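PDB 5GYQ: spike glycoprotein from Bat coronavirus HKU9, which probably attaches the virion to a host-cell receptor to start infection, the piece described here being the putative receptor-binding domain of its S1 subunit. Local coordinates for residues P17-V21 and P112-A116; T43-Y49 and G100-Y106; W22-Y28 and S63-M69. The contacts are given in a common frame with arbitrary orientation. Numbering follows the deposited sequence.

Interaction 1: P17-V21 and P112-A116; sequences PQPVV and PYAVA. With NAG (2-acetamido-2-deoxy-beta-D-glucopyranose), chain B.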
# COMPACT_ATOMS: atom_id res chain seq x y z
N PRO A 17 -5.34 -7.63 0.72
CA PRO A 17 -6.76 -7.45 1.03
C PRO A 17 -7.47 -6.62 -0.03
O PRO A 17 -6.82 -5.93 -0.82
CB PRO A 17 -6.73 -6.72 2.38
CG PRO A 17 -5.41 -6.01 2.40
CD PRO A 17 -4.46 -6.87 1.62
N GLN A 18 -8.80 -6.70 -0.05
CA GLN A 18 -9.59 -5.83 -0.91
C GLN A 18 -9.32 -4.39 -0.50
O GLN A 18 -9.09 -4.11 0.68
CB GLN A 18 -11.08 -6.17 -0.79
CG GLN A 18 -11.43 -7.61 -1.12
CD GLN A 18 -11.23 -7.94 -2.59
OE1 GLN A 18 -11.13 -7.05 -3.43
NE2 GLN A 18 -11.19 -9.23 -2.90
N PRO A 19 -9.33 -3.47 -1.47
CA PRO A 19 -9.00 -2.07 -1.18
C PRO A 19 -9.94 -1.43 -0.16
O PRO A 19 -9.52 -0.52 0.57
CB PRO A 19 -9.13 -1.38 -2.54
CG PRO A 19 -9.95 -2.30 -3.37
CD PRO A 19 -9.62 -3.68 -2.90
N VAL A 20 -11.18 -1.90 -0.08
CA VAL A 20 -12.12 -1.37 0.90
C VAL A 20 -11.63 -1.67 2.32
O VAL A 20 -11.92 -0.92 3.25
CB VAL A 20 -13.56 -1.92 0.68
CG1 VAL A 20 -13.62 -3.43 0.94
CG2 VAL A 20 -14.55 -1.18 1.56
N VAL A 21 -10.86 -2.74 2.49
CA VAL A 21 -10.27 -3.06 3.79
C VAL A 21 -8.74 -3.16 3.73
O VAL A 21 -8.15 -4.12 4.24
CB VAL A 21 -10.83 -4.37 4.37
CG1 VAL A 21 -12.22 -4.15 4.92
CG2 VAL A 21 -10.83 -5.48 3.32
N PRO A 112 -12.86 -11.69 -7.39
CA PRO A 112 -13.71 -10.65 -6.81
C PRO A 112 -12.90 -9.43 -6.39
O PRO A 112 -11.88 -9.56 -5.72
CB PRO A 112 -14.33 -11.36 -5.60
CG PRO A 112 -14.46 -12.77 -6.05
CD PRO A 112 -13.29 -13.04 -6.97
N TYR A 113 -13.38 -8.26 -6.80
CA TYR A 113 -12.67 -7.01 -6.57
C TYR A 113 -13.61 -6.09 -5.81
O TYR A 113 -14.50 -5.47 -6.40
CB TYR A 113 -12.24 -6.41 -7.91
CG TYR A 113 -11.37 -5.17 -7.84
CD1 TYR A 113 -10.34 -5.06 -6.92
CD2 TYR A 113 -11.56 -4.13 -8.74
CE1 TYR A 113 -9.53 -3.93 -6.88
CE2 TYR A 113 -10.76 -3.00 -8.71
CZ TYR A 113 -9.76 -2.91 -7.78
OH TYR A 113 -8.97 -1.78 -7.75
N ALA A 114 -13.43 -6.02 -4.49
CA ALA A 114 -14.38 -5.32 -3.63
C ALA A 114 -14.00 -3.85 -3.47
O ALA A 114 -13.11 -3.51 -2.69
CB ALA A 114 -14.46 -5.99 -2.27
N VAL A 115 -14.70 -2.99 -4.21
CA VAL A 115 -14.40 -1.57 -4.22
C VAL A 115 -15.64 -0.76 -3.87
O VAL A 115 -16.67 -0.87 -4.53
CB VAL A 115 -13.88 -1.12 -5.60
CG1 VAL A 115 -13.60 0.37 -5.62
CG2 VAL A 115 -12.64 -1.91 -5.98
N ALA A 116 -15.55 0.05 -2.81
CA ALA A 116 -16.66 0.91 -2.42
C ALA A 116 -16.87 1.99 -3.46
O ALA A 116 -15.90 2.52 -4.02
CB ALA A 116 -16.41 1.52 -1.05
C1 NAG B . -11.46 -1.99 -12.42
C2 NAG B . -11.93 -2.12 -13.85
C3 NAG B . -12.94 -1.03 -14.16
C4 NAG B . -14.09 -1.07 -13.16
C5 NAG B . -13.58 -1.13 -11.71
C6 NAG B . -14.68 -1.46 -10.73
C7 NAG B . -10.33 -3.17 -15.38
C8 NAG B . -9.17 -2.96 -16.31
N2 NAG B . -10.81 -2.08 -14.78
O3 NAG B . -13.42 -1.23 -15.48
O4 NAG B . -14.86 0.13 -13.23
O5 NAG B . -12.57 -2.15 -11.55
O6 NAG B . -14.20 -1.44 -9.39
O7 NAG B . -10.81 -4.29 -15.17
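Pro112 opens the contact: its carbonyl O accepts a hydrogen bond from Gln18 NE2 at 2.9 Å. The same amide turns its other end to the next residue but one, so Tyr113 is straddled. Its CA-to-CB bond points away from 17-21, yet the ring swings back far enough for CE1 to lie 3.9 Å from Pro19 CG, while Tyr113 OH is hydrogen-bonded to His75 ND1 and Asn72 N. At Ala114 the backbone N donates to Gln18 OE1 at 2.7 Å, almost linearly. One glutamine side chain thus serves both a carbonyl and an NH of an irregular backbone, tying the loop before strand 23-27 to the one after strand 100-111 in the S1 C-terminal domain. Val115 sends CG2 to within 3.8 Å of Pro19 CG; with Tyr113 it also belongs to the glycan pocket, where Tyr113 CE2 lies 3.5 Å from O5 of the NAG. Ala116 finishes the run, its CB 4.2 Å from Val20 CG2 and against Phe132 and Val136 of helix 130-139.

Interaction 2: T43-Y49 and G100-Y106; sequences THQLQCY and GCLHAFY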
# COMPACT_ATOMS: atom_id res chain seq x y z
N THR A 43 7.82 -7.00 -9.78
CA THR A 43 7.38 -5.63 -10.01
C THR A 43 6.60 -5.43 -11.31
O THR A 43 7.04 -5.84 -12.39
CB THR A 43 8.57 -4.66 -10.01
OG1 THR A 43 9.23 -4.72 -8.74
CG2 THR A 43 8.11 -3.23 -10.27
N HIS A 44 5.43 -4.81 -11.19
CA HIS A 44 4.63 -4.41 -12.34
C HIS A 44 4.85 -2.94 -12.63
O HIS A 44 4.92 -2.53 -13.79
CB HIS A 44 3.15 -4.69 -12.08
CG HIS A 44 2.22 -3.96 -13.00
ND1 HIS A 44 1.86 -4.44 -14.24
CD2 HIS A 44 1.56 -2.79 -12.85
CE1 HIS A 44 1.03 -3.60 -14.82
NE2 HIS A 44 0.83 -2.58 -14.00
N GLN A 45 4.97 -2.14 -11.57
CA GLN A 45 5.22 -0.71 -11.70
C GLN A 45 5.67 -0.13 -10.36
O GLN A 45 4.97 -0.26 -9.36
CB GLN A 45 3.97 0.02 -12.20
CG GLN A 45 4.20 0.88 -13.44
CD GLN A 45 3.77 0.18 -14.72
OE1 GLN A 45 2.94 -0.73 -14.70
NE2 GLN A 45 4.33 0.61 -15.84
N LEU A 46 6.83 0.52 -10.34
CA LEU A 46 7.34 1.14 -9.12
C LEU A 46 7.55 2.64 -9.33
O LEU A 46 8.40 3.05 -10.11
CB LEU A 46 8.65 0.48 -8.68
CG LEU A 46 9.38 1.07 -7.48
CD1 LEU A 46 8.54 1.00 -6.21
CD2 LEU A 46 10.71 0.37 -7.27
N GLN A 47 6.76 3.44 -8.62
CA GLN A 47 6.82 4.89 -8.79
C GLN A 47 7.14 5.59 -7.47
O GLN A 47 6.42 5.42 -6.49
CB GLN A 47 5.49 5.41 -9.34
CG GLN A 47 5.51 6.87 -9.71
CD GLN A 47 6.26 7.13 -11.00
OE1 GLN A 47 5.99 6.50 -12.03
NE2 GLN A 47 7.23 8.04 -10.95
N CYS A 48 8.20 6.38 -7.46
CA CYS A 48 8.62 7.03 -6.22
C CYS A 48 8.51 8.56 -6.27
O CYS A 48 8.67 9.17 -7.32
CB CYS A 48 10.05 6.63 -5.88
SG CYS A 48 10.25 4.91 -5.38
N TYR A 49 8.23 9.15 -5.11
CA TYR A 49 8.08 10.59 -4.96
C TYR A 49 8.91 11.08 -3.78
O TYR A 49 8.66 10.70 -2.63
CB TYR A 49 6.61 10.96 -4.75
CG TYR A 49 5.66 10.29 -5.72
CD1 TYR A 49 5.34 10.89 -6.93
CD2 TYR A 49 5.09 9.06 -5.43
CE1 TYR A 49 4.47 10.29 -7.82
CE2 TYR A 49 4.22 8.45 -6.31
CZ TYR A 49 3.92 9.07 -7.51
OH TYR A 49 3.05 8.46 -8.39
N GLY A 100 7.36 9.02 -0.58
CA GLY A 100 7.45 7.57 -0.52
C GLY A 100 7.26 6.90 -1.87
O GLY A 100 7.56 7.49 -2.89
N CYS A 101 6.75 5.67 -1.87
CA CYS A 101 6.65 4.92 -3.12
C CYS A 101 5.37 4.10 -3.28
O CYS A 101 4.82 3.57 -2.32
CB CYS A 101 7.86 3.99 -3.27
SG CYS A 101 9.41 4.86 -3.53
N LEU A 102 4.92 3.99 -4.53
CA LEU A 102 3.83 3.11 -4.92
C LEU A 102 4.41 1.91 -5.65
O LEU A 102 5.00 2.06 -6.73
CB LEU A 102 2.83 3.84 -5.82
CG LEU A 102 2.24 5.14 -5.30
CD1 LEU A 102 1.33 5.75 -6.35
CD2 LEU A 102 1.48 4.91 -4.00
N HIS A 103 4.26 0.74 -5.06
CA HIS A 103 4.81 -0.47 -5.65
C HIS A 103 3.71 -1.46 -6.03
O HIS A 103 3.14 -2.14 -5.17
CB HIS A 103 5.80 -1.13 -4.70
CG HIS A 103 6.63 -2.20 -5.34
ND1 HIS A 103 7.64 -2.86 -4.67
CD2 HIS A 103 6.61 -2.72 -6.59
CE1 HIS A 103 8.19 -3.75 -5.48
NE2 HIS A 103 7.59 -3.68 -6.65
N ALA A 104 3.42 -1.54 -7.32
CA ALA A 104 2.46 -2.50 -7.84
C ALA A 104 3.19 -3.72 -8.39
O ALA A 104 4.14 -3.59 -9.16
CB ALA A 104 1.60 -1.86 -8.91
N PHE A 105 2.74 -4.89 -7.97
CA PHE A 105 3.39 -6.14 -8.35
C PHE A 105 2.37 -7.18 -8.81
O PHE A 105 1.19 -7.10 -8.47
CB PHE A 105 4.22 -6.69 -7.18
CG PHE A 105 3.43 -6.87 -5.91
CD1 PHE A 105 2.86 -8.09 -5.59
CD2 PHE A 105 3.27 -5.81 -5.02
CE1 PHE A 105 2.14 -8.26 -4.42
CE2 PHE A 105 2.55 -5.98 -3.85
CZ PHE A 105 1.99 -7.20 -3.55
N TYR A 106 2.84 -8.16 -9.58
CA TYR A 106 1.96 -9.16 -10.18
C TYR A 106 1.41 -10.16 -9.17
O TYR A 106 2.13 -10.66 -8.31
CB TYR A 106 2.69 -9.90 -11.31
CG TYR A 106 2.94 -9.04 -12.53
CD1 TYR A 106 1.97 -8.90 -13.51
CD2 TYR A 106 4.14 -8.36 -12.69
CE1 TYR A 106 2.19 -8.12 -14.63
CE2 TYR A 106 4.37 -7.57 -13.81
CZ TYR A 106 3.39 -7.45 -14.77
OH TYR A 106 3.61 -6.67 -15.88
O HOH W 1 5.69 -4.03 -16.04
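Follow the polar atoms along this antiparallel pair and the backbone bonds come in twos. Tyr49 N donates to Gly100 O at 2.9 Å and Gly100 N returns a bond to Tyr49 O at 3.0 Å; Gln47 and Leu102 exchange bonds of 2.9 Å each way, N to O. At the next hydrogen-bonded pair Ala104 N reaches Gln45 O at 2.9 Å, but Ala104 O takes two donors, Gln45 N at 2.9 Å and His44 N at 2.7 Å. That doubled acceptor marks a classic beta bulge, with His44 and Gln45 both opposite Ala104. The carbonyl of His44 is met by a water, which donates to His44 O at 2.8 Å and makes a weak link to Tyr106 OH. His44 ND1 also makes a weak bond to Tyr106 OH at 3.3 Å, and the His44 ring points an edge at the tyrosine face. Thr43 OG1 and His103 NE2 are hydrogen-bonded at 2.9 Å, while His103 ND1 is taken up by Val37 O. On the same face as His103, Leu46 CD1 lies against the imidazole, and Cys48 SG bonds Cys101 SG at 2.0 Å across a non-hydrogen-bonded pair. Strand 100-106 gives its other edge to strand 146-157, leaving 43-49 outermost: a bulged edge strand, clamped by a disulfide, of the five-stranded antiparallel sheet in the betacoronavirus receptor-binding domain core.

Interaction 3: W22-Y28 and S63-M69; sequences WRRYMLY and SVTLDVM
Build 23-27 and 63-69 as two extended strands running antiparallel, their axes 4.7 Å apart at closest approach and 163° between N-to-C directions. They form one edge of the five-stranded antiparallel core sheet of the receptor-binding domain, with 23-27 outermost and 63-69 bonded on its far side to strand 146-157. Arg23 pairs with Val68, Tyr25 with Leu66 and Leu27 with Val64, all hydrogen-bonded pairs with reciprocal N-to-O bonds of 2.8 to 3.0 Å; Arg24-Asp67 and Met26-Thr65 are the non-hydrogen-bonded pairs between them. CA-CA spacings run from 4.5 Å at Arg24-Asp67 to 5.3 Å at Arg23-Val68.

On one face put Arg23, Tyr25, Leu27, Val64, Leu66 and Val68, the end of Arg23 leading away from 63-69. Leu27 (chi1 m, chi2 t) brings CD1 to 3.9 Å from Val64 CG1 and 4.0 Å from Leu66 CD1; Phe32 packs against both leucines and Val12 of helix 10-14 against Tyr25 and Val68. The other face carries Arg24, Met26, Thr65 and Asp67. Just before the strand, Trp22 (chi1 p) points toward 63-69, its CB 3.8 Å from Met69 CB; Met69 SD sits obliquely 5.3 Å from the centroid of the Trp22 five-membered ring, a Met-aromatic contact. Asp67 OD2 also hydrogen-bonds Tyr92 OH. With Arg24 chi1 t, chi2 t, chi3 m and Asp67 chi1 m, the salt bridge is bidentate: Arg24 NE-Asp67 OD1 2.8 Å, Arg24 NH2-Asp67 OD2 2.9 Å.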
# COMPACT_ATOMS: atom_id res chain seq x y z
N TRP A 22 -8.10 -2.17 3.11
CA TRP A 22 -6.64 -2.12 3.01
C TRP A 22 -5.98 -2.16 4.38
O TRP A 22 -6.56 -1.68 5.36
CB TRP A 22 -6.19 -0.86 2.25
CG TRP A 22 -6.58 0.44 2.91
CD1 TRP A 22 -7.74 1.14 2.72
CD2 TRP A 22 -5.80 1.22 3.83
NE1 TRP A 22 -7.74 2.29 3.47
CE2 TRP A 22 -6.55 2.36 4.16
CE3 TRP A 22 -4.54 1.06 4.41
CZ2 TRP A 22 -6.09 3.33 5.05
CZ3 TRP A 22 -4.08 2.02 5.29
CH2 TRP A 22 -4.86 3.15 5.60
N ARG A 23 -4.78 -2.72 4.46
CA ARG A 23 -4.14 -2.88 5.76
C ARG A 23 -2.87 -2.05 5.93
O ARG A 23 -2.10 -1.89 4.99
CB ARG A 23 -3.82 -4.35 6.02
CG ARG A 23 -4.99 -5.13 6.61
CD ARG A 23 -5.05 -6.54 6.05
NE ARG A 23 -5.18 -7.55 7.10
CZ ARG A 23 -5.56 -8.80 6.88
NH1 ARG A 23 -5.86 -9.19 5.64
NH2 ARG A 23 -5.65 -9.66 7.88
N ARG A 24 -2.67 -1.53 7.13
CA ARG A 24 -1.51 -0.69 7.42
C ARG A 24 -0.56 -1.37 8.40
O ARG A 24 -0.99 -1.98 9.37
CB ARG A 24 -1.95 0.67 7.97
CG ARG A 24 -0.83 1.50 8.59
CD ARG A 24 -1.22 2.97 8.65
NE ARG A 24 -1.33 3.55 7.32
CZ ARG A 24 -1.72 4.79 7.07
NH1 ARG A 24 -2.04 5.61 8.06
NH2 ARG A 24 -1.78 5.23 5.82
N TYR A 25 0.74 -1.25 8.14
CA TYR A 25 1.76 -1.73 9.05
C TYR A 25 2.75 -0.60 9.33
O TYR A 25 3.33 -0.03 8.40
CB TYR A 25 2.48 -2.95 8.48
CG TYR A 25 1.53 -4.08 8.13
CD1 TYR A 25 1.22 -5.06 9.06
CD2 TYR A 25 0.94 -4.15 6.88
CE1 TYR A 25 0.35 -6.09 8.75
CE2 TYR A 25 0.07 -5.17 6.55
CZ TYR A 25 -0.22 -6.14 7.49
OH TYR A 25 -1.09 -7.16 7.16
N MET A 26 2.94 -0.27 10.60
CA MET A 26 3.82 0.82 10.97
C MET A 26 5.17 0.31 11.46
O MET A 26 5.25 -0.53 12.36
CB MET A 26 3.16 1.69 12.03
CG MET A 26 1.94 2.45 11.53
SD MET A 26 1.10 3.39 12.82
CE MET A 26 -0.07 4.34 11.84
N LEU A 27 6.23 0.82 10.84
CA LEU A 27 7.61 0.48 11.18
C LEU A 27 8.30 1.66 11.83
O LEU A 27 8.40 2.75 11.24
CB LEU A 27 8.38 0.05 9.94
CG LEU A 27 7.69 -0.89 8.96
CD1 LEU A 27 8.61 -1.20 7.78
CD2 LEU A 27 7.26 -2.17 9.65
N TYR A 28 8.79 1.44 13.05
CA TYR A 28 9.41 2.49 13.85
C TYR A 28 10.49 1.93 14.76
O TYR A 28 10.29 0.90 15.40
CB TYR A 28 8.34 3.21 14.68
CG TYR A 28 8.88 4.32 15.55
CD1 TYR A 28 9.15 4.09 16.90
CD2 TYR A 28 9.12 5.58 15.04
CE1 TYR A 28 9.64 5.10 17.70
CE2 TYR A 28 9.61 6.60 15.84
CZ TYR A 28 9.87 6.35 17.17
OH TYR A 28 10.37 7.35 17.97
N SER A 63 10.54 7.02 10.01
CA SER A 63 9.53 5.98 10.13
C SER A 63 9.11 5.50 8.75
O SER A 63 9.24 6.24 7.77
CB SER A 63 8.31 6.48 10.91
OG SER A 63 7.49 7.30 10.09
N VAL A 64 8.60 4.27 8.68
CA VAL A 64 8.13 3.73 7.41
C VAL A 64 6.74 3.12 7.58
O VAL A 64 6.51 2.35 8.49
CB VAL A 64 9.10 2.66 6.85
CG1 VAL A 64 8.52 2.02 5.59
CG2 VAL A 64 10.46 3.26 6.57
N THR A 65 5.82 3.47 6.69
CA THR A 65 4.48 2.91 6.74
C THR A 65 4.19 2.10 5.49
O THR A 65 4.46 2.55 4.38
CB THR A 65 3.41 4.00 6.90
OG1 THR A 65 3.70 4.78 8.07
CG2 THR A 65 2.03 3.38 7.05
N LEU A 66 3.66 0.89 5.67
CA LEU A 66 3.32 0.03 4.54
C LEU A 66 1.81 -0.19 4.45
O LEU A 66 1.22 -0.81 5.32
CB LEU A 66 4.02 -1.32 4.66
CG LEU A 66 5.53 -1.29 4.89
CD1 LEU A 66 6.07 -2.69 5.12
CD2 LEU A 66 6.24 -0.62 3.73
N ASP A 67 1.20 0.32 3.38
CA ASP A 67 -0.21 0.08 3.15
C ASP A 67 -0.38 -0.94 2.04
O ASP A 67 0.13 -0.76 0.94
CB ASP A 67 -0.94 1.38 2.80
CG ASP A 67 -0.81 2.42 3.89
OD1 ASP A 67 -0.66 2.03 5.06
OD2 ASP A 67 -0.86 3.62 3.57
N VAL A 68 -1.10 -2.02 2.32
CA VAL A 68 -1.19 -3.11 1.37
C VAL A 68 -2.63 -3.39 0.97
O VAL A 68 -3.54 -3.44 1.82
CB VAL A 68 -0.55 -4.39 1.93
CG1 VAL A 68 -0.65 -5.53 0.94
CG2 VAL A 68 0.91 -4.13 2.30
N MET A 69 -2.84 -3.57 -0.33
CA MET A 69 -4.16 -3.89 -0.87
C MET A 69 -4.03 -4.43 -2.28
O MET A 69 -2.92 -4.55 -2.80
CB MET A 69 -5.06 -2.66 -0.86
CG MET A 69 -4.65 -1.59 -1.87
SD MET A 69 -4.81 0.09 -1.22
CE MET A 69 -3.36 0.18 -0.18

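How the interactions relate
Interactions 2 and 3 hold the two edges of one sheet, their centres about 15 Å apart without touching; strand 146-157 lies between their inner strands, 100-111 and 63-71. Both are partly buried and rest on paired backbone bonds, but interaction 2 adds a disulfide and a bulge, interaction 3 a salt bridge and a largely apolar face. Interaction 1 lies farther from the centre of the chain, beside the glycan, and is more thoroughly buried, although it is far smaller and has no strand pairing: a side-chain amide does the bonding. It abuts interaction 3, Pro17 CG lying 3.2 Å from Val68 O, and the chain runs straight from Val21 into Trp22. Along the sequence, interaction 1 encloses both strand contacts.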